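Local coordinates for methionine gamma-lyase (Trichomonas vaginalis, PDB 1E5E), which belongs to the Cys/Met metabolism family of pyridoxal-phosphate-dependent enzymes and assembles from four copies of its chain, at residues S189-N194 against S258-R263. Sequence-based numbering, arbitrary orientation.
Sequences SPMITN and STLNIR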
loop_
_atom_site.group_PDB
_atom_site.type_symbol
_atom_site.label_atom_id
_atom_site.label_comp_id
_atom_site.label_asym_id
_atom_site.label_seq_id
_atom_site.Cartn_x
_atom_site.Cartn_y
_atom_site.Cartn_z
ATOM N N SER A 189 25.262 3.554 7.900
ATOM C CA SER A 189 24.498 3.842 6.687
ATOM C C SER A 189 25.558 4.275 5.674
ATOM O O SER A 189 26.616 4.731 6.083
ATOM C CB SER A 189 23.378 4.888 6.800
ATOM O OG SER A 189 23.901 6.190 6.521
ATOM N N PRO A 190 25.235 4.299 4.385
ATOM C CA PRO A 190 26.132 4.698 3.336
ATOM C C PRO A 190 26.444 6.183 3.418
ATOM O O PRO A 190 27.395 6.633 2.764
ATOM C CB PRO A 190 25.406 4.395 2.007
ATOM C CG PRO A 190 24.301 3.454 2.361
ATOM C CD PRO A 190 23.979 3.709 3.827
ATOM N N MET A 191 25.731 6.948 4.254
ATOM C CA MET A 191 26.026 8.360 4.348
ATOM C C MET A 191 27.236 8.554 5.251
ATOM O O MET A 191 27.799 9.628 5.166
ATOM C CB MET A 191 24.916 9.160 5.007
ATOM C CG MET A 191 23.670 9.444 4.229
ATOM S SD MET A 191 24.004 10.162 2.596
ATOM C CE MET A 191 23.801 8.651 1.674
ATOM N N ILE A 192 27.547 7.597 6.108
ATOM C CA ILE A 192 28.594 7.870 7.097
ATOM C C ILE A 192 29.850 7.106 6.681
ATOM O O ILE A 192 30.954 7.609 6.791
ATOM C CB ILE A 192 28.105 7.505 8.511
ATOM C CG1 ILE A 192 27.130 8.598 9.019
ATOM C CG2 ILE A 192 29.265 7.308 9.475
ATOM C CD1 ILE A 192 26.557 8.368 10.398
ATOM N N THR A 193 29.651 5.882 6.241
ATOM C CA THR A 193 30.768 5.047 5.837
ATOM C C THR A 193 30.518 4.247 4.578
ATOM O O THR A 193 29.448 3.672 4.405
ATOM C CB THR A 193 31.074 4.019 6.967
ATOM O OG1 THR A 193 31.521 4.721 8.155
ATOM C CG2 THR A 193 32.249 3.135 6.567
ATOM N N ASN A 194 31.527 4.111 3.756
ATOM C CA ASN A 194 31.523 3.196 2.607
ATOM C C ASN A 194 32.651 2.208 2.897
ATOM O O ASN A 194 33.827 2.409 2.553
ATOM C CB ASN A 194 31.799 3.931 1.295
ATOM C CG ASN A 194 30.653 4.835 0.884
ATOM O OD1 ASN A 194 30.831 5.808 0.134
ATOM N ND2 ASN A 194 29.421 4.593 1.344
ATOM N N SER A 258 15.226 8.928 0.287
ATOM C CA SER A 258 15.359 10.272 -0.223
ATOM C C SER A 258 15.637 11.264 0.893
ATOM O O SER A 258 16.280 12.294 0.594
ATOM C CB SER A 258 14.161 10.641 -1.115
ATOM O OG SER A 258 13.002 10.724 -0.320
ATOM N N THR A 259 15.298 10.994 2.165
ATOM C CA THR A 259 15.680 11.948 3.217
ATOM C C THR A 259 16.853 11.424 4.053
ATOM O O THR A 259 17.122 11.968 5.133
ATOM C CB THR A 259 14.523 12.210 4.196
ATOM O OG1 THR A 259 13.987 10.941 4.650
ATOM C CG2 THR A 259 13.440 13.064 3.545
ATOM N N LEU A 260 17.509 10.350 3.624
ATOM C CA LEU A 260 18.585 9.747 4.406
ATOM C C LEU A 260 19.671 10.766 4.779
ATOM O O LEU A 260 20.202 10.823 5.886
ATOM C CB LEU A 260 19.236 8.561 3.646
ATOM C CG LEU A 260 20.404 7.870 4.366
ATOM C CD1 LEU A 260 19.996 7.290 5.718
ATOM C CD2 LEU A 260 20.991 6.699 3.546
ATOM N N ASN A 261 20.095 11.565 3.783
ATOM C CA ASN A 261 21.150 12.526 4.097
ATOM C C ASN A 261 20.747 13.539 5.166
ATOM O O ASN A 261 21.547 13.781 6.075
ATOM C CB ASN A 261 21.569 13.260 2.823
ATOM C CG ASN A 261 22.588 14.363 3.100
ATOM O OD1 ASN A 261 23.743 14.070 3.364
ATOM N ND2 ASN A 261 22.144 15.610 2.981
ATOM N N ILE A 262 19.540 14.139 5.050
ATOM C CA ILE A 262 19.159 15.147 6.041
ATOM C C ILE A 262 18.799 14.538 7.381
ATOM O O ILE A 262 18.954 15.230 8.379
ATOM C CB ILE A 262 18.020 16.087 5.570
ATOM C CG1 ILE A 262 16.781 15.272 5.178
ATOM C CG2 ILE A 262 18.519 16.932 4.404
ATOM C CD1 ILE A 262 15.563 16.146 4.898
ATOM N N ARG A 263 18.350 13.320 7.437
ATOM C CA ARG A 263 18.049 12.612 8.676
ATOM C C ARG A 263 19.341 12.212 9.413
ATOM O O ARG A 263 19.522 12.488 10.614
ATOM C CB ARG A 263 17.261 11.310 8.372
ATOM C CG ARG A 263 15.800 11.547 8.058
ATOM C CD ARG A 263 14.968 10.279 7.936
ATOM N NE ARG A 263 15.240 9.443 6.767
ATOM C CZ ARG A 263 16.016 8.370 6.774
ATOM N NH1 ARG A 263 16.633 7.986 7.900
ATOM N NH2 ARG A 263 16.143 7.660 5.655
#
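Met191 and Leu260 carry this buried apolar contact. It joins the loop after strand 180-184 to the first turn of helix 260-279, in a PLP-dependent enzyme of the Cys/Met metabolism family. These enzymes have the fold type I (aspartate aminotransferase-like) architecture, whose large domain holds the seven-stranded sheet. CG of Met191 lies 3.6 Å from CG of Leu260. The Met191 chain bends at chi2 (-51°), which sets SD, and again at chi3 (100°), which leaves CE 3.9 Å from CD2 of Leu260. CD2 of Leu260 also lies 3.9 Å from CG of Met191, so this one branch meets both methionine carbons. The sulfur faces the next helix residue, with SD of Met191 3.9 Å from CB of Asn261; the two side chains cross at about a right angle. Around the leucine tip, OG of Ser189 lies 4.1 Å from CD1 of Leu260, and CD of Pro190 is a looser neighbour of CD2.

Ser189 opens an ST turn. N of Met191 donates to OG of Ser189 at 3.0 Å, which ties the start of the methionine to the serine. The carbonyl oxygen of Ser189 takes two backbone bonds, from Ile192 N and Thr193 N. Pro8 and Leu74 also pack on Met191. The bound N-(hydroxy{3-hydroxy-2-methyl-5-[(phosphonooxy)methyl]pyridin-4-yl}methyl)norvaline is about 11 Å from the Ser189 side chain.

On the helix side, CA of Leu260 lies above one face of the Arg263 guanidinium, off its centre. Its NH1 bonds to the Tyr210 carbonyl. In the guanidinium plane, NE of Arg263 donates to OG1 of Thr259 at 2.9 Å.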